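Local coordinates for tRNA (guanosine(18)-2'-O)-methyltransferase (Aquifex aeolicus, PDB 1ZJR), which methylates the ribose 2'-hydroxyl of guanosine 18 in a subset of tRNAs, using S-adenosyl-L-methionine as the methyl donor, at residues R22-I27 with P181-E186; A30-N35 with Y56-G61; W77-K82 with L192-Y197; V101-S106 with Q130-E135. All blocks are in the same frame, centred on the assembly; numbering follows the deposited sequence.

How the contacts relate
All four contacts reach the same parallel sheet of this knotted methyltransferase. Contacts 1 and 3 tie it to the C-terminal helix 185-200 and its lead-in, and they meet where R22 NH2 reaches W77 O. Contact 1, the most buried, works through a serine hydroxyl and waters; partly buried contact 3 is almost wholly aromatic. Contacts 2 and 4 lie across the chain's centre from contact 1, at the ends of sheet strands and in the loops after them, and join through D31 OD2 and S133 N. Contact 2, partly buried, is mostly backbone bonding inside a beta-alpha-beta unit. Contact 4, at the surface, combines two backbone bonds with a tryptophan and includes the predicted cofactor-binding residue T103.

Contact 1: R22-I27 with P181-E186; sequences RQKDLI and PSLSEE
S182 reaches both R22 and K24 with one hydroxyl. Its OG donates to R22 O at 2.7 Å and accepts from K24 N at 3.1 Å, the latter bond almost straight at 175°. A chi1 of 64° sets OG between the backbone N and the carbonyl carbon, within bonding distance of both R22 O and K24 N. An alanine here would remove OG and would probably leave K24 N without its acceptor, with R22 O losing a donor.

Water 1 lies 2.8 Å from R22 O and accepts from L183 N. Water 3 links the far end of K24 to the same serine: it accepts from K24 NZ at 2.9 Å and donates to S182 O at 2.7 Å. The lysine chain, extended beyond CG, runs past that carbonyl to get there.

The apolar part is small, with L183 CD2 against K24 CB at 3.8 Å and L183 CD1 near R22 CB at 4.2 Å. The guanidinium of R22 turns away to W77 O and D47.

A type I turn from Q23 to L26 carries the chain into strand 26-31, whose L26 packs on helix 157-174. On the other side S184 is the N-cap of helix 185-200, and L183 tucks onto I188 and I191 of that helix. The contact thus holds the entrance of a sheet strand against the approach to the C-terminal helix.

Contact 2: A30-N35 with Y56-G61; sequences ADNVKN and YYHAEG
A30 and Y56 are bridged as parallel neighbours, as are D31 and Y57, at the ends of the two strands of a beta-alpha-beta unit whose crossover is helix 36-49. A30 O accepts from Y57 N at 3.0 Å. On the same face of the sheet the CB atoms of A30 and Y56 pack at 4.0 Å.

Y57 O serves two donors. N32 N reaches it at 2.8 Å through a bent bond, 135° at the hydrogen, and water 4 donates to it at 3.1 Å. That water also accepts from V33 N at 2.8 Å, so the first two amides after strand 26-31 are both satisfied, one directly and one through water.

Side-chain pairing is lighter. With N32 CG anti to the backbone N (chi1 -164°), H58 ND1 gives N32 OD1 a weak bond of 3.4 Å, the imidazole and amide chains crossing at about a right angle. The other end of the asparagine amide, ND2, is taken by E128, and Y56 OH goes to K62 O. K34 O is hydrogen-bonded to a glycerol, probably from the crystallisation liquor.

D31 has its carboxylate divided. Its OD2 accepts from S133 N; the D31 side chain lies about 7 Å from that of T103, predicted to bind the cofactor. OD1 is buried with no polar partner in the model, and it rests at the edge of the Y57 ring, 3.5 Å from CD1.

Contact 3: W77-K82 with L192-Y197; sequences WVFIEK and LKKWAY
W195 pushes its indole between W77 and F79, making an aromatic cluster between helix 185-200 and an edge strand of the parallel sheet, 79-82, with its lead-in. With CG anti to the carbonyl carbon (chi1 -76°), W195 meets the two residues on opposite sides of its indole. F79 meets it obliquely, the planes 38° apart, so that W195 CZ2 sits over one face of the phenyl ring toward its rim, 3.3 Å from CE1. W195 NE1 comes 3.5 Å from F79 CE2.

W77 is nearly parallel to W195, at 9°, but slid so far that the rings barely overlap; among side-chain atoms the closest approach is W77 CB to W195 CZ3, 3.8 Å, while the backbone of W77 comes nearer. Farther out, K194 extends its chain until NZ stands 4.3 Å from F79 CE2, at an oblique angle to the ring.

Helix 7-19 and the neighbouring strand 51-57 position this first shell. W77 is backed by R11, L15 and V18 of the helix. F79 is fixed by backbone bonds to L52 and L54, and its ring leans on L52. W77 O, held by R22, lies 3.1 Å from W195 CH2, at the far tip of the indole.

Contact 4: V101-S106 with Q130-E135; sequences VATWLS and QGVSPE
L105 N donates to Q130 O at 2.8 Å, one of two backbone bonds that join the loops beyond strands 99-103 and 121-126, sheet neighbours in this knotted SPOUT methyltransferase. The other runs from V132 N to T103 O at 3.2 Å. Together they frame a single bridge between W104 and G131. A CB on G131 would clash with T103 O, and the backbone angles there call for glycine as well.

W104, with CG anti to the backbone N (chi1 -178°), brings its indole against Q130, V132 and P134. Q130 CB makes a CH-pi contact over one face of the six-membered ring, 3.9 Å from its centroid and 16° off the normal. P134 CG approaches W104 CH2 at 4.0 Å. An alanine in place of W104 would strip Q130 CB and P134 of this aromatic surface and would probably leave a gap beside V132.

V132 CG2 fills the angle between A102 CB and W104 CE3, both at 3.9 Å. T103 OG1, of a residue predicted to bind S-adenosyl-L-methionine, is hydrogen-bonded to a glycerol, probably from the crystallisation liquor. At the indole edge, in the plane of the ring, V132 O stands 3.3 Å from W104 CZ3.

Contact 1: R22-I27 with P181-E186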
# COMPACT_ATOMS: atom_id res chain seq x y z
N ARG A 22 -11.46 -4.87 3.49
CA ARG A 22 -10.01 -4.87 3.33
C ARG A 22 -9.53 -5.97 2.38
O ARG A 22 -10.03 -7.10 2.39
CB ARG A 22 -9.33 -5.04 4.70
CG ARG A 22 -9.27 -3.76 5.54
CD ARG A 22 -8.30 -2.75 4.92
NE ARG A 22 -7.99 -1.62 5.79
CZ ARG A 22 -8.37 -0.36 5.55
NH1 ARG A 22 -9.09 -0.07 4.48
NH2 ARG A 22 -7.99 0.61 6.37
N GLN A 23 -8.56 -5.62 1.54
CA GLN A 23 -7.96 -6.54 0.58
C GLN A 23 -6.66 -7.05 1.20
O GLN A 23 -5.60 -6.45 0.99
CB GLN A 23 -7.66 -5.81 -0.73
CG GLN A 23 -8.87 -5.12 -1.34
CD GLN A 23 -9.96 -6.11 -1.72
OE1 GLN A 23 -11.04 -6.11 -1.13
NE2 GLN A 23 -9.66 -6.95 -2.69
N LYS A 24 -6.73 -8.15 1.94
CA LYS A 24 -5.55 -8.68 2.61
C LYS A 24 -4.47 -9.07 1.62
O LYS A 24 -3.31 -9.25 1.97
CB LYS A 24 -5.92 -9.91 3.44
CG LYS A 24 -6.08 -11.18 2.63
CD LYS A 24 -6.20 -12.40 3.53
CE LYS A 24 -6.12 -13.69 2.73
NZ LYS A 24 -6.22 -14.89 3.60
N ASP A 25 -4.89 -9.14 0.37
CA ASP A 25 -4.10 -9.56 -0.78
C ASP A 25 -3.36 -8.45 -1.55
O ASP A 25 -2.45 -8.73 -2.34
CB ASP A 25 -5.06 -10.29 -1.71
CG ASP A 25 -4.37 -11.05 -2.76
OD1 ASP A 25 -3.41 -11.78 -2.41
OD2 ASP A 25 -4.79 -10.94 -3.93
N LEU A 26 -3.77 -7.20 -1.35
CA LEU A 26 -3.17 -6.07 -2.04
C LEU A 26 -2.22 -5.34 -1.08
O LEU A 26 -2.66 -4.61 -0.20
CB LEU A 26 -4.28 -5.13 -2.53
CG LEU A 26 -3.86 -3.94 -3.40
CD1 LEU A 26 -3.10 -4.43 -4.62
CD2 LEU A 26 -5.10 -3.17 -3.81
N ILE A 27 -0.92 -5.55 -1.28
CA ILE A 27 0.11 -4.98 -0.40
C ILE A 27 0.82 -3.81 -1.05
O ILE A 27 1.00 -3.79 -2.26
CB ILE A 27 1.20 -6.05 -0.07
CG1 ILE A 27 0.54 -7.37 0.34
CG2 ILE A 27 2.13 -5.52 1.03
CD1 ILE A 27 -0.32 -7.28 1.58
N PRO A 181 -15.76 -10.32 2.31
CA PRO A 181 -14.53 -10.18 3.11
C PRO A 181 -13.43 -11.16 2.72
O PRO A 181 -13.67 -12.36 2.60
CB PRO A 181 -15.01 -10.44 4.54
CG PRO A 181 -16.46 -10.04 4.49
CD PRO A 181 -16.91 -10.62 3.18
N SER A 182 -12.21 -10.65 2.51
CA SER A 182 -11.08 -11.52 2.19
C SER A 182 -10.49 -12.01 3.51
O SER A 182 -9.78 -13.01 3.55
CB SER A 182 -10.02 -10.77 1.37
OG SER A 182 -9.43 -9.71 2.12
N LEU A 183 -10.77 -11.28 4.58
CA LEU A 183 -10.31 -11.66 5.92
C LEU A 183 -11.37 -12.57 6.52
O LEU A 183 -12.56 -12.35 6.32
CB LEU A 183 -10.17 -10.43 6.82
CG LEU A 183 -9.05 -9.43 6.53
CD1 LEU A 183 -9.26 -8.20 7.41
CD2 LEU A 183 -7.69 -10.07 6.78
N SER A 184 -10.95 -13.59 7.27
CA SER A 184 -11.89 -14.50 7.91
C SER A 184 -12.39 -13.83 9.19
O SER A 184 -11.79 -12.87 9.67
CB SER A 184 -11.20 -15.82 8.26
OG SER A 184 -10.15 -15.60 9.19
N GLU A 185 -13.48 -14.34 9.75
CA GLU A 185 -14.03 -13.78 10.98
C GLU A 185 -13.00 -13.86 12.11
O GLU A 185 -12.95 -12.97 12.97
CB GLU A 185 -15.30 -14.53 11.39
CG GLU A 185 -15.92 -14.07 12.71
CD GLU A 185 -16.36 -12.62 12.69
OE1 GLU A 185 -16.57 -12.06 11.60
OE2 GLU A 185 -16.50 -12.04 13.79
N GLU A 186 -12.19 -14.92 12.13
CA GLU A 186 -11.18 -15.06 13.19
C GLU A 186 -10.19 -13.90 13.10
O GLU A 186 -9.83 -13.29 14.11
CB GLU A 186 -10.40 -16.38 13.03
CG GLU A 186 -11.18 -17.67 13.31
CD GLU A 186 -11.77 -18.28 12.05
OE1 GLU A 186 -11.77 -19.52 11.94
OE2 GLU A 186 -12.24 -17.52 11.18
O HOH W 1 -11.76 -8.34 4.15
O HOH W 2 -12.30 -8.20 0.83
O HOH W 3 -8.64 -14.83 5.15

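Contact 2: A30-N35 with Y56-G61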
# COMPACT_ATOMS: atom_id res chain seq x y z
N ALA A 30 6.46 1.09 0.31
CA ALA A 30 6.96 2.43 0.04
C ALA A 30 8.48 2.39 0.14
O ALA A 30 9.05 2.20 1.21
CB ALA A 30 6.40 3.42 1.06
N ASP A 31 9.13 2.56 -1.01
CA ASP A 31 10.58 2.50 -1.06
C ASP A 31 11.23 3.86 -0.98
O ASP A 31 11.31 4.59 -1.97
CB ASP A 31 11.02 1.79 -2.34
CG ASP A 31 12.53 1.83 -2.53
OD1 ASP A 31 13.24 1.78 -1.51
OD2 ASP A 31 12.99 1.89 -3.69
N ASN A 32 11.68 4.21 0.22
CA ASN A 32 12.36 5.46 0.49
C ASN A 32 11.58 6.71 0.07
O ASN A 32 12.10 7.55 -0.67
CB ASN A 32 13.74 5.44 -0.20
CG ASN A 32 14.66 6.53 0.32
OD1 ASN A 32 14.46 7.06 1.41
ND2 ASN A 32 15.69 6.85 -0.46
N VAL A 33 10.35 6.84 0.56
CA VAL A 33 9.55 8.02 0.26
C VAL A 33 10.13 9.19 1.05
O VAL A 33 10.20 9.14 2.28
CB VAL A 33 8.06 7.81 0.63
CG1 VAL A 33 7.33 9.15 0.65
CG2 VAL A 33 7.41 6.89 -0.40
N LYS A 34 10.53 10.22 0.33
CA LYS A 34 11.15 11.41 0.90
C LYS A 34 10.49 12.08 2.11
O LYS A 34 10.89 11.83 3.25
CB LYS A 34 11.35 12.46 -0.20
CG LYS A 34 12.80 12.87 -0.42
CD LYS A 34 13.38 13.54 0.81
CE LYS A 34 14.81 14.01 0.58
NZ LYS A 34 15.38 14.65 1.80
N ASN A 35 9.48 12.91 1.87
CA ASN A 35 8.84 13.63 2.97
C ASN A 35 7.60 12.99 3.58
O ASN A 35 6.89 12.21 2.94
CB ASN A 35 8.54 15.07 2.55
CG ASN A 35 7.44 15.15 1.52
OD1 ASN A 35 6.26 15.23 1.86
ND2 ASN A 35 7.82 15.12 0.25
N TYR A 56 7.47 -0.23 4.58
CA TYR A 56 8.29 0.88 4.11
C TYR A 56 9.75 0.74 4.49
O TYR A 56 10.09 0.10 5.49
CB TYR A 56 7.73 2.21 4.63
CG TYR A 56 7.99 2.48 6.10
CD1 TYR A 56 9.12 3.20 6.50
CD2 TYR A 56 7.10 2.04 7.08
CE1 TYR A 56 9.35 3.48 7.84
CE2 TYR A 56 7.33 2.32 8.42
CZ TYR A 56 8.45 3.04 8.80
OH TYR A 56 8.66 3.33 10.12
N TYR A 57 10.61 1.33 3.66
CA TYR A 57 12.05 1.32 3.85
C TYR A 57 12.46 2.79 3.80
O TYR A 57 12.08 3.50 2.87
CB TYR A 57 12.70 0.54 2.71
CG TYR A 57 14.21 0.57 2.66
CD1 TYR A 57 14.88 1.06 1.54
CD2 TYR A 57 14.98 0.04 3.70
CE1 TYR A 57 16.27 1.01 1.45
CE2 TYR A 57 16.37 -0.02 3.62
CZ TYR A 57 17.00 0.47 2.49
OH TYR A 57 18.38 0.40 2.39
N HIS A 58 13.21 3.26 4.78
CA HIS A 58 13.61 4.67 4.76
C HIS A 58 15.04 4.92 5.20
O HIS A 58 15.64 4.11 5.91
CB HIS A 58 12.64 5.49 5.62
CG HIS A 58 12.85 6.96 5.53
ND1 HIS A 58 12.92 7.64 4.33
CD2 HIS A 58 13.00 7.90 6.50
CE1 HIS A 58 13.11 8.92 4.56
NE2 HIS A 58 13.16 9.11 5.87
N ALA A 59 15.59 6.05 4.76
CA ALA A 59 16.96 6.44 5.08
C ALA A 59 17.22 6.46 6.58
O ALA A 59 16.32 6.74 7.37
CB ALA A 59 17.26 7.80 4.47
N GLU A 60 18.47 6.17 6.96
CA GLU A 60 18.87 6.14 8.36
C GLU A 60 17.82 5.40 9.17
O GLU A 60 16.94 6.02 9.78
CB GLU A 60 19.03 7.56 8.91
CG GLU A 60 20.08 8.40 8.20
CD GLU A 60 20.29 9.74 8.86
OE1 GLU A 60 20.79 9.77 10.01
OE2 GLU A 60 19.96 10.77 8.24
N GLY A 61 17.92 4.08 9.19
CA GLY A 61 16.94 3.29 9.91
C GLY A 61 15.66 3.36 9.10
O GLY A 61 15.48 2.58 8.17
O HOH W 4 9.41 5.08 2.52

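Contact 3: W77-K82 with L192-Y197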
# COMPACT_ATOMS: atom_id res chain seq x y z
N TRP A 77 -5.85 2.44 10.93
CA TRP A 77 -6.46 1.22 10.42
C TRP A 77 -5.72 0.52 9.28
O TRP A 77 -6.31 -0.25 8.53
CB TRP A 77 -7.93 1.48 10.05
CG TRP A 77 -8.78 1.82 11.25
CD1 TRP A 77 -8.37 1.92 12.55
CD2 TRP A 77 -10.18 2.12 11.26
NE1 TRP A 77 -9.42 2.27 13.37
CE2 TRP A 77 -10.54 2.40 12.60
CE3 TRP A 77 -11.17 2.19 10.27
CZ2 TRP A 77 -11.85 2.75 12.97
CZ3 TRP A 77 -12.47 2.53 10.64
CH2 TRP A 77 -12.79 2.81 11.98
N VAL A 78 -4.43 0.80 9.17
CA VAL A 78 -3.57 0.17 8.18
C VAL A 78 -2.33 -0.26 8.98
O VAL A 78 -1.84 0.51 9.79
CB VAL A 78 -3.12 1.16 7.07
CG1 VAL A 78 -2.06 0.51 6.19
CG2 VAL A 78 -4.31 1.58 6.22
N PHE A 79 -1.87 -1.49 8.78
CA PHE A 79 -0.68 -1.97 9.48
C PHE A 79 0.53 -1.41 8.74
O PHE A 79 0.73 -1.71 7.56
CB PHE A 79 -0.59 -3.50 9.49
CG PHE A 79 -1.51 -4.16 10.46
CD1 PHE A 79 -2.74 -4.66 10.04
CD2 PHE A 79 -1.15 -4.30 11.80
CE1 PHE A 79 -3.60 -5.30 10.94
CE2 PHE A 79 -2.00 -4.93 12.70
CZ PHE A 79 -3.23 -5.43 12.27
N ILE A 80 1.32 -0.60 9.43
CA ILE A 80 2.50 0.01 8.84
C ILE A 80 3.73 -0.63 9.48
O ILE A 80 3.93 -0.54 10.69
CB ILE A 80 2.48 1.54 9.08
CG1 ILE A 80 1.15 2.11 8.58
CG2 ILE A 80 3.64 2.20 8.35
CD1 ILE A 80 0.93 3.58 8.90
N GLU A 81 4.54 -1.29 8.66
CA GLU A 81 5.73 -1.98 9.14
C GLU A 81 7.03 -1.56 8.45
O GLU A 81 7.14 -1.61 7.23
CB GLU A 81 5.55 -3.49 8.97
CG GLU A 81 6.65 -4.34 9.58
CD GLU A 81 6.39 -5.83 9.41
OE1 GLU A 81 5.27 -6.28 9.73
OE2 GLU A 81 7.31 -6.55 8.95
N LYS A 82 8.00 -1.16 9.26
CA LYS A 82 9.31 -0.74 8.76
C LYS A 82 10.11 -1.99 8.40
O LYS A 82 10.08 -2.99 9.12
CB LYS A 82 10.03 0.07 9.84
CG LYS A 82 11.48 0.44 9.52
CD LYS A 82 12.06 1.32 10.63
CE LYS A 82 13.57 1.41 10.54
NZ LYS A 82 14.14 2.31 11.59
N LEU A 192 -9.85 -6.47 15.48
CA LEU A 192 -10.73 -5.60 16.27
C LEU A 192 -10.23 -5.51 17.71
O LEU A 192 -10.10 -4.42 18.27
CB LEU A 192 -12.17 -6.14 16.27
CG LEU A 192 -13.04 -5.90 15.04
CD1 LEU A 192 -14.38 -6.60 15.20
CD2 LEU A 192 -13.24 -4.40 14.85
N LYS A 193 -9.95 -6.67 18.29
CA LYS A 193 -9.46 -6.73 19.66
C LYS A 193 -8.13 -6.01 19.80
O LYS A 193 -7.95 -5.19 20.70
CB LYS A 193 -9.31 -8.20 20.10
CG LYS A 193 -10.62 -8.94 20.25
CD LYS A 193 -10.39 -10.39 20.66
CE LYS A 193 -11.71 -11.11 20.90
NZ LYS A 193 -12.54 -11.18 19.67
N LYS A 194 -7.20 -6.32 18.91
CA LYS A 194 -5.87 -5.71 18.94
C LYS A 194 -5.89 -4.20 18.82
O LYS A 194 -5.33 -3.49 19.66
CB LYS A 194 -4.99 -6.30 17.84
CG LYS A 194 -3.55 -5.81 17.86
CD LYS A 194 -2.69 -6.58 16.86
CE LYS A 194 -1.23 -6.15 16.95
NZ LYS A 194 -0.35 -6.96 16.06
N TRP A 195 -6.54 -3.69 17.78
CA TRP A 195 -6.58 -2.24 17.58
C TRP A 195 -7.38 -1.50 18.64
O TRP A 195 -7.06 -0.36 18.98
CB TRP A 195 -7.09 -1.91 16.18
CG TRP A 195 -6.04 -2.13 15.13
CD1 TRP A 195 -4.71 -2.38 15.35
CD2 TRP A 195 -6.22 -2.08 13.71
NE1 TRP A 195 -4.05 -2.50 14.15
CE2 TRP A 195 -4.95 -2.32 13.13
CE3 TRP A 195 -7.32 -1.87 12.88
CZ2 TRP A 195 -4.76 -2.35 11.74
CZ3 TRP A 195 -7.13 -1.89 11.50
CH2 TRP A 195 -5.86 -2.13 10.95
N ALA A 196 -8.42 -2.14 19.17
CA ALA A 196 -9.23 -1.50 20.21
C ALA A 196 -8.35 -1.38 21.45
O ALA A 196 -8.51 -0.46 22.26
CB ALA A 196 -10.45 -2.35 20.51
N TYR A 197 -7.42 -2.32 21.59
CA TYR A 197 -6.49 -2.35 22.72
C TYR A 197 -5.36 -1.35 22.52
O TYR A 197 -5.07 -0.54 23.41
CB TYR A 197 -5.93 -3.76 22.87
CG TYR A 197 -4.90 -3.91 23.97
CD1 TYR A 197 -5.22 -3.64 25.30
CD2 TYR A 197 -3.61 -4.35 23.69
CE1 TYR A 197 -4.28 -3.80 26.32
CE2 TYR A 197 -2.66 -4.52 24.70
CZ TYR A 197 -3.01 -4.25 26.01
OH TYR A 197 -2.08 -4.42 27.01

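Contact 4: V101-S106 with Q130-E135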
# COMPACT_ATOMS: atom_id res chain seq x y z
N VAL A 101 5.06 -5.78 -8.35
CA VAL A 101 4.84 -4.74 -9.35
C VAL A 101 5.56 -3.47 -8.90
O VAL A 101 5.21 -2.88 -7.88
CB VAL A 101 3.33 -4.47 -9.50
CG1 VAL A 101 3.07 -3.41 -10.57
CG2 VAL A 101 2.61 -5.78 -9.86
N ALA A 102 6.56 -3.04 -9.66
CA ALA A 102 7.32 -1.86 -9.28
C ALA A 102 7.33 -0.73 -10.29
O ALA A 102 7.44 -0.95 -11.50
CB ALA A 102 8.75 -2.27 -8.97
N THR A 103 7.21 0.50 -9.79
CA THR A 103 7.24 1.67 -10.65
C THR A 103 8.70 1.86 -11.04
O THR A 103 9.55 2.08 -10.17
CB THR A 103 6.77 2.93 -9.91
OG1 THR A 103 7.57 3.10 -8.73
CG2 THR A 103 5.30 2.80 -9.52
N TRP A 104 8.99 1.76 -12.33
CA TRP A 104 10.35 1.90 -12.84
C TRP A 104 10.30 2.82 -14.05
O TRP A 104 9.66 2.50 -15.06
CB TRP A 104 10.89 0.51 -13.21
CG TRP A 104 12.32 0.49 -13.70
CD1 TRP A 104 12.73 0.24 -14.98
CD2 TRP A 104 13.51 0.73 -12.93
NE1 TRP A 104 14.11 0.30 -15.05
CE2 TRP A 104 14.61 0.61 -13.81
CE3 TRP A 104 13.75 1.04 -11.59
CZ2 TRP A 104 15.93 0.78 -13.39
CZ3 TRP A 104 15.07 1.21 -11.17
CH2 TRP A 104 16.14 1.08 -12.07
N LEU A 105 10.95 3.97 -13.94
CA LEU A 105 10.96 4.97 -15.01
C LEU A 105 11.91 4.52 -16.11
O LEU A 105 13.12 4.77 -16.05
CB LEU A 105 11.37 6.33 -14.44
CG LEU A 105 10.98 7.59 -15.23
CD1 LEU A 105 9.47 7.64 -15.43
CD2 LEU A 105 11.45 8.82 -14.46
N SER A 106 11.36 3.85 -17.11
CA SER A 106 12.15 3.35 -18.21
C SER A 106 11.26 3.06 -19.41
O SER A 106 10.08 2.74 -19.25
CB SER A 106 12.87 2.07 -17.78
OG SER A 106 13.64 1.52 -18.82
N GLN A 130 14.67 6.34 -10.39
CA GLN A 130 13.70 5.82 -11.35
C GLN A 130 12.45 5.22 -10.69
O GLN A 130 11.76 4.40 -11.29
CB GLN A 130 14.38 4.79 -12.26
CG GLN A 130 15.52 5.38 -13.09
CD GLN A 130 16.19 4.37 -14.00
OE1 GLN A 130 15.63 3.96 -15.02
NE2 GLN A 130 17.39 3.95 -13.63
N GLY A 131 12.16 5.65 -9.47
CA GLY A 131 11.00 5.14 -8.76
C GLY A 131 11.51 4.28 -7.62
O GLY A 131 11.76 4.77 -6.51
N VAL A 132 11.66 2.99 -7.88
CA VAL A 132 12.19 2.07 -6.89
C VAL A 132 13.68 1.96 -7.17
O VAL A 132 14.17 2.43 -8.20
CB VAL A 132 11.55 0.66 -7.00
CG1 VAL A 132 10.04 0.75 -6.76
CG2 VAL A 132 11.85 0.06 -8.38
N SER A 133 14.42 1.36 -6.25
CA SER A 133 15.85 1.20 -6.43
C SER A 133 16.14 0.11 -7.46
O SER A 133 15.26 -0.68 -7.80
CB SER A 133 16.50 0.81 -5.11
OG SER A 133 15.95 -0.41 -4.64
N PRO A 134 17.37 0.06 -7.98
CA PRO A 134 17.71 -0.97 -8.96
C PRO A 134 17.69 -2.34 -8.28
O PRO A 134 17.39 -3.36 -8.92
CB PRO A 134 19.12 -0.57 -9.41
CG PRO A 134 19.08 0.93 -9.29
CD PRO A 134 18.40 1.11 -7.95
N GLU A 135 18.00 -2.37 -6.99
CA GLU A 135 18.01 -3.61 -6.22
C GLU A 135 16.61 -4.21 -6.22
O GLU A 135 16.43 -5.42 -6.41
CB GLU A 135 18.46 -3.35 -4.78
CG GLU A 135 19.94 -3.01 -4.60
CD GLU A 135 20.33 -1.64 -5.15
OE1 GLU A 135 19.61 -0.66 -4.90
OE2 GLU A 135 21.37 -1.55 -5.83